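Local coordinates for protein 2-dehydro-3-deoxy-d-gluconate/2-dehydro-3-deoxy-phosphogluconate aldolase (Picrophilus torridus, PDB 4UXD) that is an aldolase of the dihydrodipicolinate synthetase family, built as a parallel beta/alpha barrel with extra C-terminal helices and present as an assembly of four chains, at residues M32-D37 and A271-F276; K265-N270 and P289-G294. All blocks are in the same frame, centred on the assembly; numbering follows the deposited sequence.

Interaction 1 of 2, residues M32-D37 and A271-F276; sequences MITPLD and AYYEYF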
# COMPACT_ATOMS: atom_id res chain seq x y z
N MET A 32 12.22 -26.04 5.09
CA MET A 32 12.12 -27.13 4.13
C MET A 32 10.98 -26.94 3.14
O MET A 32 9.86 -26.59 3.53
CB MET A 32 11.91 -28.46 4.85
CG MET A 32 13.01 -28.84 5.82
SD MET A 32 12.65 -30.39 6.69
CE MET A 32 12.63 -31.53 5.30
N ILE A 33 11.26 -27.21 1.87
CA ILE A 33 10.16 -27.44 0.94
C ILE A 33 9.51 -28.76 1.31
O ILE A 33 10.12 -29.62 1.94
CB ILE A 33 10.62 -27.49 -0.53
CG1 ILE A 33 11.68 -28.58 -0.73
CG2 ILE A 33 11.14 -26.13 -0.98
CD1 ILE A 33 11.97 -28.90 -2.17
N THR A 34 8.26 -28.92 0.91
CA THR A 34 7.58 -30.20 1.01
C THR A 34 7.56 -30.88 -0.37
O THR A 34 6.67 -30.58 -1.18
CB THR A 34 6.15 -30.00 1.52
OG1 THR A 34 6.19 -29.14 2.66
CG2 THR A 34 5.51 -31.32 1.88
N PRO A 35 8.52 -31.78 -0.65
CA PRO A 35 8.60 -32.36 -2.00
C PRO A 35 7.30 -33.06 -2.43
O PRO A 35 6.66 -33.71 -1.60
CB PRO A 35 9.74 -33.37 -1.89
CG PRO A 35 10.58 -32.88 -0.78
CD PRO A 35 9.60 -32.30 0.21
N LEU A 36 6.91 -32.88 -3.69
CA LEU A 36 5.66 -33.43 -4.22
C LEU A 36 5.87 -34.30 -5.47
O LEU A 36 6.73 -34.04 -6.32
CB LEU A 36 4.68 -32.31 -4.56
CG LEU A 36 4.32 -31.26 -3.51
CD1 LEU A 36 3.47 -30.15 -4.16
CD2 LEU A 36 3.60 -31.88 -2.31
N ASP A 37 5.04 -35.34 -5.57
CA ASP A 37 5.05 -36.21 -6.74
C ASP A 37 4.34 -35.52 -7.91
O ASP A 37 3.87 -34.40 -7.78
CB ASP A 37 4.39 -37.55 -6.41
CG ASP A 37 2.92 -37.43 -6.01
OD1 ASP A 37 2.19 -36.56 -6.53
OD2 ASP A 37 2.47 -38.23 -5.16
N ALA A 271 9.83 -21.75 -7.81
CA ALA A 271 11.19 -21.90 -8.31
C ALA A 271 12.06 -22.76 -7.39
O ALA A 271 12.95 -23.47 -7.87
CB ALA A 271 11.83 -20.54 -8.50
N TYR A 272 11.81 -22.70 -6.09
CA TYR A 272 12.55 -23.50 -5.11
C TYR A 272 12.31 -24.97 -5.36
O TYR A 272 13.21 -25.80 -5.21
CB TYR A 272 12.15 -23.15 -3.67
CG TYR A 272 12.64 -21.79 -3.20
CD1 TYR A 272 12.06 -20.61 -3.67
CD2 TYR A 272 13.68 -21.69 -2.29
CE1 TYR A 272 12.51 -19.37 -3.24
CE2 TYR A 272 14.14 -20.45 -1.86
CZ TYR A 272 13.55 -19.30 -2.34
OH TYR A 272 14.01 -18.08 -1.91
N TYR A 273 11.08 -25.28 -5.74
CA TYR A 273 10.69 -26.65 -5.97
C TYR A 273 11.35 -27.16 -7.26
O TYR A 273 11.99 -28.20 -7.24
CB TYR A 273 9.15 -26.77 -6.00
CG TYR A 273 8.57 -26.75 -4.60
CD1 TYR A 273 8.48 -25.58 -3.86
CD2 TYR A 273 8.14 -27.92 -4.00
CE1 TYR A 273 7.98 -25.57 -2.57
CE2 TYR A 273 7.64 -27.93 -2.70
CZ TYR A 273 7.56 -26.75 -1.99
OH TYR A 273 7.05 -26.76 -0.71
N GLU A 274 11.23 -26.41 -8.35
CA GLU A 274 11.88 -26.83 -9.58
C GLU A 274 13.38 -27.03 -9.35
O GLU A 274 13.97 -28.03 -9.77
CB GLU A 274 11.66 -25.81 -10.69
CG GLU A 274 12.19 -26.24 -12.05
CD GLU A 274 11.71 -25.35 -13.18
OE1 GLU A 274 10.79 -24.53 -12.94
OE2 GLU A 274 12.25 -25.45 -14.31
N TYR A 275 13.99 -26.09 -8.64
CA TYR A 275 15.43 -26.08 -8.47
C TYR A 275 15.84 -27.33 -7.74
O TYR A 275 16.87 -27.93 -8.04
CB TYR A 275 15.88 -24.83 -7.72
CG TYR A 275 17.31 -24.44 -7.98
CD1 TYR A 275 18.36 -25.22 -7.52
CD2 TYR A 275 17.62 -23.28 -8.67
CE1 TYR A 275 19.68 -24.87 -7.75
CE2 TYR A 275 18.94 -22.91 -8.91
CZ TYR A 275 19.96 -23.71 -8.44
OH TYR A 275 21.28 -23.35 -8.67
N PHE A 276 15.03 -27.74 -6.78
CA PHE A 276 15.28 -28.96 -6.03
C PHE A 276 15.05 -30.20 -6.90
O PHE A 276 15.75 -31.21 -6.79
CB PHE A 276 14.39 -29.03 -4.80
CG PHE A 276 14.51 -30.33 -4.07
CD1 PHE A 276 15.57 -30.56 -3.21
CD2 PHE A 276 13.57 -31.35 -4.28
CE1 PHE A 276 15.69 -31.78 -2.54
CE2 PHE A 276 13.69 -32.56 -3.61
CZ PHE A 276 14.75 -32.78 -2.75
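Ile33 sets its CB over one face of the Tyr273 ring, offset toward the hydroxyl end, and the two side chains run past each other in opposite directions. In this CH-pi contact CB of Ile33 sits 3.5 Å from CZ of Tyr273, while CG2 of Ile33 reaches CE1 of Tyr273 at 3.6 Å. The other branch serves a second ring. With CG1 held between the backbone N and carbonyl carbon (chi1 57°) and the chain then extended, CD1 of Ile33 is carried to the base of Phe276, 3.5 Å from its CG. One branched residue thus meets two aromatic side chains about a helical turn apart. The bonding of the Tyr273 hydroxyl shows how a buried polar group is satisfied: Thr34 N donates to OH of Tyr273 over 3.0 Å, nearly straight at 163°, and Thr68 O is a second hydrogen-bond partner. The carbonyl O of Thr34 lies in the plane of the same ring, at its edge, 3.2 Å from CE2 of Tyr273. In the beta/alpha barrel, residues 32-37 belong to the loop that leaves the C-terminal end of strand 27-31, the end where barrels of this kind carry their active sites, and they pack here on the C-terminal helix 270-279. Pro35 extends the apolar patch, its CG 4.2 Å from CE2 of Phe276, and Leu50 of helix 44-56 touches both Ile33 and Phe276. Tyr272 offers Ile33 little beyond its CB; its ring leads off to Met260 and Leu263 of helix 245-264, and its hydroxyl bonds a glycerol molecule.

Interaction 2 of 2, residues K265-N270 and P289-G294; sequences KYQFPN and PMYRVG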
# COMPACT_ATOMS: atom_id res chain seq x y z
N LYS A 265 12.60 -13.86 -9.49
CA LYS A 265 11.98 -13.54 -10.77
C LYS A 265 10.69 -14.34 -10.97
O LYS A 265 9.97 -14.11 -11.93
CB LYS A 265 12.93 -13.81 -11.94
CG LYS A 265 14.17 -12.92 -11.98
CD LYS A 265 13.83 -11.45 -12.23
CE LYS A 265 15.07 -10.57 -12.18
NZ LYS A 265 14.72 -9.12 -12.16
N TYR A 266 10.41 -15.27 -10.06
CA TYR A 266 9.27 -16.16 -10.19
C TYR A 266 8.36 -16.13 -8.96
O TYR A 266 8.79 -15.78 -7.86
CB TYR A 266 9.78 -17.58 -10.47
CG TYR A 266 10.58 -17.63 -11.76
CD1 TYR A 266 10.05 -17.10 -12.94
CD2 TYR A 266 11.85 -18.19 -11.80
CE1 TYR A 266 10.76 -17.12 -14.12
CE2 TYR A 266 12.58 -18.21 -12.99
CZ TYR A 266 12.03 -17.67 -14.15
OH TYR A 266 12.72 -17.68 -15.34
N GLN A 267 7.09 -16.44 -9.20
CA GLN A 267 6.05 -16.56 -8.18
C GLN A 267 6.50 -17.48 -7.05
O GLN A 267 6.86 -18.64 -7.30
CB GLN A 267 4.76 -17.07 -8.84
CG GLN A 267 3.67 -17.67 -7.94
CD GLN A 267 2.90 -16.63 -7.15
OE1 GLN A 267 2.31 -15.70 -7.70
NE2 GLN A 267 2.89 -16.80 -5.83
N PHE A 268 6.50 -16.97 -5.82
CA PHE A 268 6.98 -17.73 -4.67
C PHE A 268 6.04 -18.92 -4.34
O PHE A 268 4.82 -18.80 -4.45
CB PHE A 268 7.11 -16.80 -3.46
CG PHE A 268 7.67 -17.47 -2.22
CD1 PHE A 268 6.82 -18.10 -1.31
CD2 PHE A 268 9.04 -17.49 -1.99
CE1 PHE A 268 7.33 -18.72 -0.17
CE2 PHE A 268 9.57 -18.10 -0.86
CZ PHE A 268 8.71 -18.72 0.06
N PRO A 269 6.60 -20.09 -3.96
CA PRO A 269 7.99 -20.53 -3.85
C PRO A 269 8.34 -21.52 -4.96
O PRO A 269 9.24 -22.35 -4.81
CB PRO A 269 8.01 -21.24 -2.51
CG PRO A 269 6.65 -21.92 -2.48
CD PRO A 269 5.71 -21.07 -3.34
N ASN A 270 7.60 -21.45 -6.05
CA ASN A 270 7.63 -22.51 -7.05
C ASN A 270 9.04 -22.80 -7.58
O ASN A 270 9.41 -23.97 -7.72
CB ASN A 270 6.68 -22.13 -8.17
CG ASN A 270 5.24 -22.06 -7.70
OD1 ASN A 270 4.75 -22.99 -7.06
ND2 ASN A 270 4.57 -20.93 -7.97
N PRO A 289 -2.42 -23.82 -5.55
CA PRO A 289 -2.07 -22.82 -6.57
C PRO A 289 -0.60 -22.81 -7.04
O PRO A 289 -0.27 -21.99 -7.89
CB PRO A 289 -2.39 -21.49 -5.87
CG PRO A 289 -2.11 -21.77 -4.42
CD PRO A 289 -2.43 -23.24 -4.20
N MET A 290 0.25 -23.67 -6.50
CA MET A 290 1.59 -23.84 -7.08
C MET A 290 1.45 -24.17 -8.56
O MET A 290 0.42 -24.69 -9.00
CB MET A 290 2.37 -24.97 -6.38
CG MET A 290 2.57 -24.83 -4.90
SD MET A 290 3.20 -26.33 -4.13
CE MET A 290 4.96 -26.22 -4.43
N TYR A 291 2.49 -23.88 -9.33
CA TYR A 291 2.54 -24.33 -10.72
C TYR A 291 3.99 -24.31 -11.23
O TYR A 291 4.83 -23.59 -10.69
CB TYR A 291 1.63 -23.47 -11.59
CG TYR A 291 2.07 -22.04 -11.74
CD1 TYR A 291 1.68 -21.07 -10.84
CD2 TYR A 291 2.87 -21.66 -12.80
CE1 TYR A 291 2.08 -19.75 -10.99
CE2 TYR A 291 3.28 -20.35 -12.96
CZ TYR A 291 2.89 -19.40 -12.06
OH TYR A 291 3.29 -18.10 -12.24
N ARG A 292 4.29 -25.13 -12.24
CA ARG A 292 5.65 -25.19 -12.79
C ARG A 292 6.01 -23.86 -13.45
O ARG A 292 5.18 -23.21 -14.08
CB ARG A 292 5.77 -26.36 -13.78
CG ARG A 292 6.85 -26.24 -14.88
CD ARG A 292 8.26 -26.65 -14.44
NE ARG A 292 8.84 -27.59 -15.40
CZ ARG A 292 9.66 -27.25 -16.40
NH1 ARG A 292 10.04 -25.99 -16.59
NH2 ARG A 292 10.11 -28.20 -17.22
N VAL A 293 7.28 -23.48 -13.33
CA VAL A 293 7.70 -22.11 -13.64
C VAL A 293 8.72 -22.02 -14.78
O VAL A 293 8.47 -21.37 -15.80
CB VAL A 293 8.29 -21.47 -12.36
CG1 VAL A 293 9.19 -20.30 -12.68
CG2 VAL A 293 7.17 -21.01 -11.45
N GLY A 294 9.86 -22.68 -14.60
CA GLY A 294 10.98 -22.57 -15.51
C GLY A 294 12.12 -21.78 -14.87
O GLY A 294 12.10 -20.55 -14.88
O HOH W 1 1.87 -20.38 -6.98
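A water molecule joins Asn270 to Pro289, accepting from ND2 of Asn270 at 2.9 Å and donating to the carbonyl O of Pro289 at 2.8 Å. The other end of the same amide reaches the next peptide: Tyr291 N makes a weak bond of 3.3 Å to OD1 of Asn270, bent to 146°. The two ends of the Asn270 amide thus meet the main chain of 289-294, one through water and one by a weak bond, which probably helps to fix its rotation. CB of Met290 comes up against OD1 of Asn270 at 3.2 Å. CG2 of Val293 meets CB of Asn270 at 3.5 Å, whereas the modelled closeness of Val293 to a face of Tyr266 is too tight to be trusted in detail. Tyr291 crosses Gln267 at about a right angle, its OH 3.8 Å from CB of Gln267. Both polar ends turn to a second subunit: Gln267 bonds Lys130 and Asn132 there, Tyr291 bonds Asn132 of that subunit, and within its own chain NE2 of Gln267 also donates to the carbonyl O of Phe268. The connection between helices 245-264 and 270-279 is laid against the C-terminal tail, beside the start of helix 270-279.

In the fold
The two contacts lie on the same side of the chain's centre, their own centres about 10 Å apart, and share the region of helix 270-279. Their segments alternate along the sequence: 32-37, 265-270, 271-276, 289-294. Tyr273 connects them directly, since CE of Met290 from interaction 2 lies 3.6 Å from its CZ, over the ring face opposite Ile33. Glu274 adds a probable hydrogen bond from Gly294 N to its OE1 and a weak ion pair with Arg292. The helix thus packs against both the first barrel loop and the tail, and the residues of interaction 2 that adjoin it, Gln267 and Tyr291, reach a second subunit.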